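Local coordinates for angiopoietin-related protein 3 (Homo sapiens, PDB 6EUA) that raises plasma triglycerides by inhibiting lipoprotein lipase and, through the fibrinogen-like domain described here, supports endothelial cell adhesion, at residues G167-H172 with G176-N181; E67-G72 with L146-W151; I100-W105 with L199-Q204; Q53-I56 with N61-E64. One frame throughout, in Å; residues are numbered along the deposited sequence.

Interaction 1 (G167-H172 with G176-N181); sequences GGWWWH and GENNLN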
loop_
_atom_site.group_PDB
_atom_site.type_symbol
_atom_site.label_atom_id
_atom_site.label_comp_id
_atom_site.label_asym_id
_atom_site.label_seq_id
_atom_site.Cartn_x
_atom_site.Cartn_y
_atom_site.Cartn_z
ATOM N N GLY A 167 23.164 5.992 -11.121
ATOM C CA GLY A 167 21.878 6.621 -10.896
ATOM C C GLY A 167 21.709 7.911 -11.682
ATOM O O GLY A 167 22.644 8.454 -12.283
ATOM N N GLY A 168 20.468 8.398 -11.684
ATOM C CA GLY A 168 20.115 9.626 -12.381
ATOM C C GLY A 168 19.954 10.775 -11.401
ATOM O O GLY A 168 19.206 10.674 -10.429
ATOM N N TRP A 169 20.653 11.879 -11.680
ATOM C CA TRP A 169 20.716 12.996 -10.742
ATOM C C TRP A 169 21.047 14.285 -11.481
ATOM O O TRP A 169 21.507 14.271 -12.625
ATOM C CB TRP A 169 21.757 12.753 -9.634
ATOM C CG TRP A 169 21.566 13.621 -8.414
ATOM C CD1 TRP A 169 22.462 14.538 -7.876
ATOM C CD2 TRP A 169 20.409 13.656 -7.572
ATOM N NE1 TRP A 169 21.913 15.128 -6.762
ATOM C CE2 TRP A 169 20.659 14.601 -6.551
ATOM C CE3 TRP A 169 19.178 12.975 -7.579
ATOM C CZ2 TRP A 169 19.721 14.884 -5.552
ATOM C CZ3 TRP A 169 18.252 13.246 -6.571
ATOM C CH2 TRP A 169 18.527 14.195 -5.580
ATOM N N TRP A 170 20.817 15.404 -10.795
ATOM C CA TRP A 170 21.094 16.734 -11.326
ATOM C C TRP A 170 22.494 17.170 -10.902
ATOM O O TRP A 170 22.858 17.035 -9.730
ATOM C CB TRP A 170 20.058 17.738 -10.821
ATOM C CG TRP A 170 18.624 17.578 -11.339
ATOM C CD1 TRP A 170 18.108 18.078 -12.514
ATOM C CD2 TRP A 170 17.538 16.904 -10.686
ATOM N NE1 TRP A 170 16.773 17.755 -12.624
ATOM C CE2 TRP A 170 16.397 17.041 -11.516
ATOM C CE3 TRP A 170 17.415 16.203 -9.478
ATOM C CZ2 TRP A 170 15.154 16.498 -11.182
ATOM C CZ3 TRP A 170 16.175 15.672 -9.136
ATOM C CH2 TRP A 170 15.061 15.814 -9.995
ATOM N N TRP A 171 23.271 17.700 -11.848
ATOM C CA TRP A 171 24.681 17.967 -11.594
ATOM C C TRP A 171 25.080 19.330 -12.134
ATOM O O TRP A 171 24.466 19.866 -13.057
ATOM C CB TRP A 171 25.592 16.896 -12.218
ATOM C CG TRP A 171 25.435 15.534 -11.582
ATOM C CD1 TRP A 171 24.854 14.423 -12.141
ATOM C CD2 TRP A 171 25.857 15.142 -10.266
ATOM N NE1 TRP A 171 24.893 13.369 -11.254
ATOM C CE2 TRP A 171 25.498 13.784 -10.097
ATOM C CE3 TRP A 171 26.490 15.810 -9.210
ATOM C CZ2 TRP A 171 25.753 13.084 -8.916
ATOM C CZ3 TRP A 171 26.757 15.108 -8.042
ATOM C CH2 TRP A 171 26.388 13.759 -7.907
ATOM N N HIS A 172 26.130 19.874 -11.524
ATOM C CA HIS A 172 26.870 21.021 -12.023
ATOM C C HIS A 172 28.342 20.701 -11.794
ATOM O O HIS A 172 28.676 19.757 -11.074
ATOM C CB HIS A 172 26.424 22.302 -11.305
ATOM C CG HIS A 172 27.353 23.463 -11.461
ATOM N ND1 HIS A 172 27.663 24.296 -10.408
ATOM C CD2 HIS A 172 27.968 23.985 -12.547
ATOM C CE1 HIS A 172 28.475 25.248 -10.827
ATOM N NE2 HIS A 172 28.686 25.075 -12.119
ATOM N N GLY A 176 29.783 17.219 -5.949
ATOM C CA GLY A 176 29.419 17.055 -4.561
ATOM C C GLY A 176 28.845 15.675 -4.278
ATOM O O GLY A 176 28.381 14.956 -5.169
ATOM N N GLU A 177 28.867 15.315 -2.994
ATOM C CA GLU A 177 28.227 14.097 -2.496
ATOM C C GLU A 177 26.803 14.462 -2.093
ATOM O O GLU A 177 26.529 14.822 -0.943
ATOM C CB GLU A 177 29.016 13.504 -1.334
ATOM C CG GLU A 177 30.028 12.440 -1.734
ATOM C CD GLU A 177 31.095 12.217 -0.676
ATOM O OE1 GLU A 177 31.317 11.047 -0.298
ATOM O OE2 GLU A 177 31.719 13.207 -0.227
ATOM N N ASN A 178 25.883 14.356 -3.064
ATOM C CA ASN A 178 24.493 14.764 -2.883
ATOM C C ASN A 178 23.518 13.878 -3.665
ATOM O O ASN A 178 22.372 14.292 -3.893
ATOM C CB ASN A 178 24.319 16.220 -3.329
ATOM C CG ASN A 178 24.344 16.370 -4.862
ATOM O OD1 ASN A 178 24.915 15.548 -5.572
ATOM N ND2 ASN A 178 23.717 17.420 -5.365
ATOM N N ASN A 179 23.940 12.699 -4.116
ATOM C CA ASN A 179 23.168 11.902 -5.066
ATOM C C ASN A 179 22.236 10.968 -4.315
ATOM O O ASN A 179 22.566 9.816 -4.041
ATOM C CB ASN A 179 24.096 11.138 -6.001
ATOM C CG ASN A 179 23.344 10.396 -7.106
ATOM O OD1 ASN A 179 22.106 10.337 -7.121
ATOM N ND2 ASN A 179 24.104 9.823 -8.049
ATOM N N LEU A 180 21.027 11.456 -4.039
ATOM C CA LEU A 180 20.017 10.630 -3.388
ATOM C C LEU A 180 19.538 9.483 -4.267
ATOM O O LEU A 180 18.909 8.549 -3.749
ATOM C CB LEU A 180 18.832 11.491 -2.968
ATOM C CG LEU A 180 19.174 12.673 -2.059
ATOM C CD1 LEU A 180 17.901 13.266 -1.503
ATOM C CD2 LEU A 180 20.134 12.265 -0.929
ATOM N N ASN A 181 19.807 9.534 -5.577
ATOM C CA ASN A 181 19.527 8.421 -6.477
ATOM C C ASN A 181 20.781 7.583 -6.738
ATOM O O ASN A 181 20.835 6.831 -7.725
ATOM C CB ASN A 181 18.926 8.939 -7.791
ATOM C CG ASN A 181 17.494 9.469 -7.620
ATOM O OD1 ASN A 181 16.850 9.249 -6.596
ATOM N ND2 ASN A 181 17.007 10.184 -8.630
#
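W169 lies with one indole face against the backbone of the returning loop. CA of N179 stands over its five-membered ring, 3.8 Å from the centroid and 7° off the ring normal, a CH-pi contact. The amide of N179 is turned only 22° from the indole plane, and its OD1 reaches CB of W169 at 3.5 Å. CG of W169 is anti to the backbone N (chi1 -161°), which swings the indole toward 176-181. Farther along the ring, CH2 of W169 meets CB of L180 at 3.8 Å. The amide of N181 comes to the edge of the indole, and its ND2 donates to O of G168 at 2.9 Å. That bond is fairly straight, and O of G168 lies close to the amide plane. The segments belong to the fibrinogen C-terminal domain: strand 169-171 pairs with strand 147-149, and the chain then folds back as a loop. An alanine in place of W169 is likely to leave CA of N179 and the side chain of L180 without the flat surface they rest on. W171 presents its edge to the same loop, with O of G176 near the ring plane, 3.3 Å from CZ3. G167 brings its CA within 3.3 Å of O of N181, a CA-H...O contact; a CB on G167 would collide with that oxygen. OD1 of N181 accepts from NE2 of Q53.

Interaction 2 (E67-G72 with L146-W151); sequences ENYKYG and LVFSTW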
loop_
_atom_site.group_PDB
_atom_site.type_symbol
_atom_site.label_atom_id
_atom_site.label_comp_id
_atom_site.label_asym_id
_atom_site.label_seq_id
_atom_site.Cartn_x
_atom_site.Cartn_y
_atom_site.Cartn_z
ATOM N N GLU A 67 15.540 6.543 -20.313
ATOM C CA GLU A 67 14.113 6.390 -20.581
ATOM C C GLU A 67 13.345 6.116 -19.293
ATOM O O GLU A 67 12.307 6.735 -19.032
ATOM C CB GLU A 67 13.868 5.278 -21.600
ATOM C CG GLU A 67 14.331 5.608 -23.021
ATOM C CD GLU A 67 13.601 6.798 -23.633
ATOM O OE1 GLU A 67 14.237 7.863 -23.834
ATOM O OE2 GLU A 67 12.393 6.659 -23.925
ATOM N N ASN A 68 13.871 5.223 -18.453
ATOM C CA ASN A 68 13.189 4.898 -17.210
ATOM C C ASN A 68 13.213 6.053 -16.215
ATOM O O ASN A 68 12.219 6.261 -15.496
ATOM C CB ASN A 68 13.793 3.621 -16.633
ATOM C CG ASN A 68 13.242 2.376 -17.321
ATOM O OD1 ASN A 68 12.194 2.430 -17.967
ATOM N ND2 ASN A 68 13.968 1.270 -17.230
ATOM N N TYR A 69 14.306 6.831 -16.157
ATOM C CA TYR A 69 14.255 8.023 -15.316
ATOM C C TYR A 69 13.268 9.045 -15.873
ATOM O O TYR A 69 12.677 9.818 -15.099
ATOM C CB TYR A 69 15.652 8.629 -15.136
ATOM C CG TYR A 69 16.335 8.157 -13.859
ATOM C CD1 TYR A 69 17.320 7.169 -13.903
ATOM C CD2 TYR A 69 15.977 8.673 -12.609
ATOM C CE1 TYR A 69 17.933 6.708 -12.748
ATOM C CE2 TYR A 69 16.597 8.223 -11.437
ATOM C CZ TYR A 69 17.573 7.236 -11.517
ATOM O OH TYR A 69 18.200 6.779 -10.371
ATOM N N LYS A 70 13.016 9.016 -17.183
ATOM C CA LYS A 70 12.036 9.931 -17.755
ATOM C C LYS A 70 10.593 9.491 -17.463
ATOM O O LYS A 70 9.746 10.329 -17.144
ATOM C CB LYS A 70 12.280 10.068 -19.258
ATOM C CG LYS A 70 11.166 10.733 -20.034
ATOM C CD LYS A 70 11.374 10.518 -21.528
ATOM C CE LYS A 70 12.135 11.660 -22.157
ATOM N NZ LYS A 70 11.225 12.788 -22.527
ATOM N N TYR A 71 10.291 8.194 -17.542
ATOM C CA TYR A 71 8.908 7.735 -17.440
ATOM C C TYR A 71 8.538 7.113 -16.092
ATOM O O TYR A 71 7.344 6.944 -15.823
ATOM C CB TYR A 71 8.601 6.735 -18.563
ATOM C CG TYR A 71 8.693 7.355 -19.941
ATOM C CD1 TYR A 71 7.838 8.380 -20.324
ATOM C CD2 TYR A 71 9.662 6.939 -20.847
ATOM C CE1 TYR A 71 7.924 8.959 -21.589
ATOM C CE2 TYR A 71 9.756 7.507 -22.113
ATOM C CZ TYR A 71 8.885 8.515 -22.477
ATOM O OH TYR A 71 8.983 9.080 -23.728
ATOM N N GLY A 72 9.504 6.797 -15.243
ATOM C CA GLY A 72 9.237 6.265 -13.921
ATOM C C GLY A 72 9.728 4.833 -13.775
ATOM O O GLY A 72 9.783 4.066 -14.742
ATOM N N LEU A 146 21.199 23.012 -12.880
ATOM C CA LEU A 146 21.628 21.635 -12.658
ATOM C C LEU A 146 21.027 20.721 -13.718
ATOM O O LEU A 146 19.803 20.610 -13.821
ATOM C CB LEU A 146 21.223 21.157 -11.267
ATOM C CG LEU A 146 21.639 22.095 -10.142
ATOM C CD1 LEU A 146 20.861 21.753 -8.899
ATOM C CD2 LEU A 146 23.133 21.980 -9.919
ATOM N N VAL A 147 21.887 20.030 -14.457
ATOM C CA VAL A 147 21.482 19.193 -15.581
ATOM C C VAL A 147 21.367 17.746 -15.115
ATOM O O VAL A 147 22.266 17.228 -14.439
ATOM C CB VAL A 147 22.490 19.310 -16.735
ATOM C CG1 VAL A 147 22.136 18.338 -17.843
ATOM C CG2 VAL A 147 22.536 20.732 -17.243
ATOM N N PHE A 148 20.270 17.087 -15.487
ATOM C CA PHE A 148 20.075 15.683 -15.152
ATOM C C PHE A 148 20.864 14.780 -16.090
ATOM O O PHE A 148 20.930 15.021 -17.298
ATOM C CB PHE A 148 18.597 15.319 -15.235
ATOM C CG PHE A 148 18.205 14.162 -14.366
ATOM C CD1 PHE A 148 17.863 14.368 -13.029
ATOM C CD2 PHE A 148 18.156 12.873 -14.881
ATOM C CE1 PHE A 148 17.477 13.308 -12.218
ATOM C CE2 PHE A 148 17.773 11.802 -14.070
ATOM C CZ PHE A 148 17.421 12.022 -12.741
ATOM N N SER A 149 21.439 13.719 -15.529
ATOM C CA SER A 149 22.191 12.748 -16.307
ATOM C C SER A 149 21.963 11.352 -15.745
ATOM O O SER A 149 21.767 11.180 -14.537
ATOM C CB SER A 149 23.688 13.076 -16.300
ATOM O OG SER A 149 23.925 14.280 -17.009
ATOM N N THR A 150 22.010 10.356 -16.632
ATOM C CA THR A 150 21.948 8.942 -16.275
ATOM C C THR A 150 23.197 8.232 -16.802
ATOM O O THR A 150 24.046 8.839 -17.457
ATOM C CB THR A 150 20.669 8.299 -16.821
ATOM O OG1 THR A 150 20.598 8.514 -18.236
ATOM C CG2 THR A 150 19.442 8.905 -16.151
ATOM N N TRP A 151 23.319 6.928 -16.502
ATOM C CA TRP A 151 24.528 6.200 -16.899
ATOM C C TRP A 151 24.657 6.109 -18.411
ATOM O O TRP A 151 25.775 6.019 -18.934
ATOM C CB TRP A 151 24.556 4.794 -16.282
ATOM C CG TRP A 151 23.589 3.801 -16.888
ATOM C CD1 TRP A 151 22.342 3.481 -16.418
ATOM C CD2 TRP A 151 23.793 2.976 -18.055
ATOM N NE1 TRP A 151 21.760 2.523 -17.217
ATOM C CE2 TRP A 151 22.623 2.201 -18.229
ATOM C CE3 TRP A 151 24.841 2.829 -18.967
ATOM C CZ2 TRP A 151 22.476 1.290 -19.272
ATOM C CZ3 TRP A 151 24.692 1.927 -20.011
ATOM C CH2 TRP A 151 23.510 1.169 -20.156
#
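Y69 meets F148 and T150 through apolar and aromatic packing, and no hydrogen bond joins 67-72 to 146-151. The aromatic part is the pair of Y69 and F148. Their ring centroids are 5.5 Å apart and the planes are inclined at 57°. CZ of F148 approaches CD2 of Y69 at 3.6 Å, and CD2 of Y69 lies near the plane of the F148 ring, at its edge. A chi1 of -154° turns the phenyl of F148 at the helix. The aliphatic part is the methyl of T150. CG2 sits 3.5 Å from CD1 of Y69, so F148 and T150 approach from the same side of the tyrosine ring plane, at CD2 and CD1 respectively. Polar ends find partners elsewhere. OH of Y69 probably bonds to O of F62, at an unusually short distance, and OG1 of T150 is hydrogen-bonded to OD1 of D152. Further rings surround the pair: F73 and W81 pack edge-to-face with Y69, and W170 does so with F148. W66 also touches both F148 and T150. The contact is a buried aromatic cluster of the fibrinogen C-terminal domain, where helix 66-71 packs against the short two-stranded sheet of 147-149 and 169-171.

Interaction 3 (I100-W105 with L199-Q204); sequences IELEDW and LSWKSQ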
loop_
_atom_site.group_PDB
_atom_site.type_symbol
_atom_site.label_atom_id
_atom_site.label_comp_id
_atom_site.label_asym_id
_atom_site.label_seq_id
_atom_site.Cartn_x
_atom_site.Cartn_y
_atom_site.Cartn_z
ATOM N N ILE A 100 13.211 17.727 0.931
ATOM C CA ILE A 100 14.028 16.522 0.986
ATOM C C ILE A 100 14.037 16.053 2.430
ATOM O O ILE A 100 14.360 16.824 3.339
ATOM C CB ILE A 100 15.447 16.772 0.455
ATOM C CG1 ILE A 100 15.398 16.977 -1.066
ATOM C CG2 ILE A 100 16.386 15.624 0.839
ATOM C CD1 ILE A 100 16.723 17.385 -1.679
ATOM N N GLU A 101 13.649 14.803 2.644
ATOM C CA GLU A 101 13.614 14.200 3.967
ATOM C C GLU A 101 14.615 13.063 3.973
ATOM O O GLU A 101 14.542 12.158 3.134
ATOM C CB GLU A 101 12.218 13.689 4.316
ATOM C CG GLU A 101 11.240 14.778 4.687
ATOM C CD GLU A 101 9.989 14.233 5.351
ATOM O OE1 GLU A 101 9.789 12.994 5.329
ATOM O OE2 GLU A 101 9.206 15.046 5.890
ATOM N N LEU A 102 15.568 13.135 4.886
ATOM C CA LEU A 102 16.563 12.098 5.046
ATOM C C LEU A 102 16.405 11.500 6.433
ATOM O O LEU A 102 16.092 12.205 7.397
ATOM C CB LEU A 102 17.981 12.653 4.851
ATOM C CG LEU A 102 18.233 13.579 3.656
ATOM C CD1 LEU A 102 19.571 14.302 3.845
ATOM C CD2 LEU A 102 18.229 12.799 2.355
ATOM N N GLU A 103 16.612 10.198 6.530
ATOM C CA GLU A 103 16.665 9.519 7.812
ATOM C C GLU A 103 17.978 8.757 7.843
ATOM O O GLU A 103 18.307 8.051 6.885
ATOM C CB GLU A 103 15.454 8.594 7.989
ATOM C CG GLU A 103 15.682 7.410 8.898
ATOM C CD GLU A 103 14.433 6.555 9.069
ATOM O OE1 GLU A 103 13.562 6.922 9.889
ATOM O OE2 GLU A 103 14.321 5.521 8.375
ATOM N N ASP A 104 18.752 8.941 8.909
ATOM C CA ASP A 104 20.050 8.291 8.996
ATOM C C ASP A 104 19.871 6.899 9.601
ATOM O O ASP A 104 18.750 6.447 9.850
ATOM C CB ASP A 104 21.024 9.162 9.783
ATOM C CG ASP A 104 20.519 9.500 11.172
ATOM O OD1 ASP A 104 20.324 8.565 11.979
ATOM O OD2 ASP A 104 20.341 10.704 11.460
ATOM N N TRP A 105 20.979 6.189 9.831
ATOM C CA TRP A 105 20.896 4.860 10.429
ATOM C C TRP A 105 20.545 4.910 11.910
ATOM O O TRP A 105 19.951 3.957 12.421
ATOM C CB TRP A 105 22.204 4.093 10.188
ATOM C CG TRP A 105 22.383 3.849 8.723
ATOM C CD1 TRP A 105 22.959 4.696 7.819
ATOM C CD2 TRP A 105 21.925 2.712 7.973
ATOM N NE1 TRP A 105 22.906 4.153 6.557
ATOM C CE2 TRP A 105 22.277 2.938 6.621
ATOM C CE3 TRP A 105 21.260 1.527 8.309
ATOM C CZ2 TRP A 105 21.987 2.021 5.609
ATOM C CZ3 TRP A 105 20.973 0.618 7.301
ATOM C CH2 TRP A 105 21.337 0.871 5.966
ATOM N N LEU A 199 23.227 5.811 1.669
ATOM C CA LEU A 199 23.567 6.915 0.785
ATOM C C LEU A 199 24.309 7.999 1.555
ATOM O O LEU A 199 24.430 7.955 2.780
ATOM C CB LEU A 199 22.303 7.475 0.127
ATOM C CG LEU A 199 21.553 6.412 -0.686
ATOM C CD1 LEU A 199 20.089 6.750 -0.752
ATOM C CD2 LEU A 199 22.168 6.268 -2.106
ATOM N N SER A 200 24.804 8.989 0.815
ATOM C CA SER A 200 25.646 10.026 1.399
ATOM C C SER A 200 25.090 11.411 1.103
ATOM O O SER A 200 24.603 11.677 0.002
ATOM C CB SER A 200 27.080 9.931 0.879
ATOM O OG SER A 200 27.586 8.616 1.008
ATOM N N TRP A 201 25.193 12.301 2.091
ATOM C CA TRP A 201 24.745 13.692 1.963
ATOM C C TRP A 201 25.802 14.578 2.629
ATOM O O TRP A 201 25.794 14.771 3.850
ATOM C CB TRP A 201 23.370 13.883 2.583
ATOM C CG TRP A 201 22.851 15.278 2.511
ATOM C CD1 TRP A 201 22.999 16.261 3.452
ATOM C CD2 TRP A 201 22.060 15.843 1.458
ATOM N NE1 TRP A 201 22.358 17.404 3.044
ATOM C CE2 TRP A 201 21.763 17.173 1.828
ATOM C CE3 TRP A 201 21.581 15.354 0.230
ATOM C CZ2 TRP A 201 21.027 18.030 1.010
ATOM C CZ3 TRP A 201 20.834 16.201 -0.575
ATOM C CH2 TRP A 201 20.571 17.527 -0.182
ATOM N N LYS A 202 26.710 15.112 1.814
ATOM C CA LYS A 202 27.844 15.890 2.298
ATOM C C LYS A 202 27.534 17.365 2.097
ATOM O O LYS A 202 27.499 17.853 0.963
ATOM C CB LYS A 202 29.129 15.493 1.579
ATOM C CG LYS A 202 30.398 16.017 2.238
ATOM C CD LYS A 202 30.906 17.276 1.548
ATOM C CE LYS A 202 31.170 17.030 0.071
ATOM N NZ LYS A 202 31.957 15.785 -0.147
ATOM N N SER A 203 27.324 18.074 3.197
ATOM C CA SER A 203 26.977 19.476 3.101
ATOM C C SER A 203 28.200 20.319 2.754
ATOM O O SER A 203 29.333 19.836 2.676
ATOM C CB SER A 203 26.355 19.957 4.403
ATOM O OG SER A 203 27.156 19.567 5.500
ATOM N N GLN A 204 27.943 21.611 2.557
ATOM C CA GLN A 204 28.975 22.537 2.101
ATOM C C GLN A 204 30.125 22.639 3.100
ATOM O O GLN A 204 31.291 22.751 2.702
ATOM C CB GLN A 204 28.334 23.902 1.853
ATOM C CG GLN A 204 27.102 24.148 2.737
ATOM C CD GLN A 204 26.259 25.326 2.287
ATOM O OE1 GLN A 204 26.288 25.717 1.120
ATOM N NE2 GLN A 204 25.499 25.896 3.215
#
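W201 buries the largest area in this contact, and L102 and I100 of strand 96-104 pack against it. At chi1 179° the indole of W201 extends toward that strand. L102 uses one branch. Its CD1 lies over a face of the indole, 3.8 Å from the centroid of the five-membered ring and 16° off the normal, a CH-pi contact. The closest ring atom is CG of W201, 3.7 Å from CD1 of L102. The leucine and tryptophan side chains cross at about a right angle, so the methyl meets the ring end-on. I100 reaches the far end of the indole. Its CD1 comes to 4.1 Å from CH2 of W201, from an oblique direction. The two aliphatic residues thus touch the indole at different places, L102 at the pyrrole part and I100 at the benzene part. The polar atom of the ring, NE1 of W201, hydrogen-bonds to O of P137. Without the indole, as with a serine in place of W201, L102 and I100 would probably face a gap and O of P137 would lose its N-H partner. Y114 of strand 109-118 also packs on W201, as do A139 and I140 from a loop. Strand 199-202 pairs with strand 208-211 in a small hairpin. The contact sets that hairpin against the main antiparallel sheet, in which strand 96-104 lies between strands 109-118 and 213-220.

Interaction 4 (Q53-I56 with N61-E64); sequences QHRI and NFNE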
loop_
_atom_site.group_PDB
_atom_site.type_symbol
_atom_site.label_atom_id
_atom_site.label_comp_id
_atom_site.label_asym_id
_atom_site.label_seq_id
_atom_site.Cartn_x
_atom_site.Cartn_y
_atom_site.Cartn_z
ATOM N N GLN A 53 10.053 10.785 -5.079
ATOM C CA GLN A 53 11.117 9.805 -4.928
ATOM C C GLN A 53 11.022 9.224 -3.523
ATOM O O GLN A 53 10.749 9.950 -2.564
ATOM C CB GLN A 53 12.508 10.432 -5.162
ATOM C CG GLN A 53 13.688 9.443 -5.084
ATOM C CD GLN A 53 14.421 9.442 -3.749
ATOM O OE1 GLN A 53 13.815 9.590 -2.686
ATOM N NE2 GLN A 53 15.732 9.241 -3.800
ATOM N N HIS A 54 11.287 7.926 -3.398
ATOM C CA HIS A 54 11.230 7.261 -2.101
ATOM C C HIS A 54 12.221 6.112 -2.090
ATOM O O HIS A 54 12.164 5.242 -2.965
ATOM C CB HIS A 54 9.823 6.730 -1.797
ATOM C CG HIS A 54 9.599 6.416 -0.352
ATOM N ND1 HIS A 54 10.523 6.717 0.626
ATOM C CD2 HIS A 54 8.561 5.822 0.286
ATOM C CE1 HIS A 54 10.061 6.330 1.803
ATOM N NE2 HIS A 54 8.873 5.781 1.623
ATOM N N ARG A 55 13.122 6.105 -1.107
ATOM C CA ARG A 55 14.068 5.014 -0.957
ATOM C C ARG A 55 14.063 4.572 0.497
ATOM O O ARG A 55 13.975 5.407 1.396
ATOM C CB ARG A 55 15.457 5.443 -1.404
ATOM C CG ARG A 55 15.624 5.547 -2.917
ATOM C CD ARG A 55 17.085 5.785 -3.170
ATOM N NE ARG A 55 17.789 4.562 -3.528
ATOM C CZ ARG A 55 18.974 4.543 -4.126
ATOM N NH1 ARG A 55 19.617 5.682 -4.377
ATOM N NH2 ARG A 55 19.531 3.388 -4.427
ATOM N N ILE A 56 14.147 3.261 0.720
ATOM C CA ILE A 56 13.891 2.669 2.032
ATOM C C ILE A 56 15.067 1.800 2.437
ATOM O O ILE A 56 15.686 2.030 3.481
ATOM C CB ILE A 56 12.591 1.836 2.019
ATOM C CG1 ILE A 56 11.371 2.730 1.896
ATOM C CG2 ILE A 56 12.506 0.977 3.255
ATOM C CD1 ILE A 56 10.126 1.956 1.460
ATOM N N ASN A 61 16.913 -1.148 -7.692
ATOM C CA ASN A 61 18.091 -0.627 -8.384
ATOM C C ASN A 61 17.779 0.745 -8.973
ATOM O O ASN A 61 16.910 0.863 -9.841
ATOM C CB ASN A 61 18.537 -1.591 -9.484
ATOM C CG ASN A 61 19.926 -1.255 -10.046
ATOM O OD1 ASN A 61 20.453 -0.165 -9.830
ATOM N ND2 ASN A 61 20.525 -2.210 -10.748
ATOM N N PHE A 62 18.489 1.782 -8.521
ATOM C CA PHE A 62 18.269 3.117 -9.063
ATOM C C PHE A 62 19.230 3.482 -10.197
ATOM O O PHE A 62 19.166 4.605 -10.711
ATOM C CB PHE A 62 18.334 4.170 -7.941
ATOM C CG PHE A 62 17.002 4.429 -7.296
ATOM C CD1 PHE A 62 16.335 3.406 -6.651
ATOM C CD2 PHE A 62 16.397 5.680 -7.372
ATOM C CE1 PHE A 62 15.095 3.617 -6.080
ATOM C CE2 PHE A 62 15.146 5.897 -6.799
ATOM C CZ PHE A 62 14.499 4.862 -6.146
ATOM N N ASN A 63 20.111 2.574 -10.613
ATOM C CA ASN A 63 21.012 2.874 -11.724
ATOM C C ASN A 63 20.333 2.569 -13.059
ATOM O O ASN A 63 20.758 1.713 -13.831
ATOM C CB ASN A 63 22.318 2.109 -11.592
ATOM C CG ASN A 63 23.360 2.599 -12.558
ATOM O OD1 ASN A 63 23.321 3.752 -12.987
ATOM N ND2 ASN A 63 24.291 1.730 -12.924
ATOM N N GLU A 64 19.277 3.323 -13.329
ATOM C CA GLU A 64 18.372 3.057 -14.435
ATOM C C GLU A 64 18.723 3.912 -15.647
ATOM O O GLU A 64 19.508 4.868 -15.581
ATOM C CB GLU A 64 16.920 3.306 -14.008
ATOM C CG GLU A 64 16.261 2.109 -13.341
ATOM C CD GLU A 64 15.934 0.993 -14.327
ATOM O OE1 GLU A 64 15.556 -0.103 -13.864
ATOM O OE2 GLU A 64 16.050 1.202 -15.560
HETATM O O HOH W 1 21.072 1.803 -6.615
#
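R55 lays its guanidinium flat on the ring of F62. The planes are only 17° apart, and CZ of R55 is 4.2 Å from the ring centroid, off-centre at 29° from the normal. This is a stacked cation-pi pair. The aliphatic stem joins in: CG of R55 packs over the same ring, 3.5 Å from CZ of F62. The arginine chain is bent at chi3 (99°), which lets both its stem and its head follow the phenyl face. Q53 adds a lighter touch, its CG 4.2 Å from CE2 of F62. A water accepts from N of F62 at 3.2 Å and, weakly, from NH2 of R55, bridging the two residues. The pair lies in the fibrinogen C-terminal domain where the chain leaves the main sheet at the end of strand 47-55 and turns back before helix 66-71. In that returning loop N63 N donates to OD1 of N61 at 2.9 Å, forming an Asx turn around F62. The next shell fixes the arginine head: NH1 of R55 donates to the carbonyl oxygens of L180 and G182. F73 also packs edge-to-face with F62. OE1 of Q53 is hydrogen-bonded to OG1 of T214.

In the fold
From the N terminus, interaction 4 closes first, a short loop between the end of strand 47-55 and the approach to helix 66-71. That helix then opens interaction 2, a long loop ending at strand 147-149. Interaction 3 starts within this loop, at strand 96-104, and closes beyond it at 199-202, so interactions 2 and 3 cross. Interaction 1 is a short turn-back that falls wholly within the span of interaction 3. Strand 169-171 pairs with strand 147-149, joining interactions 1 and 2. L180 packs on I100 and W201, and E177 forms a salt bridge with K202, so the 176-181 loop links the sheet of 147-149 and 169-171 to interaction 3. G167 and N63 tie interaction 1 to interaction 4.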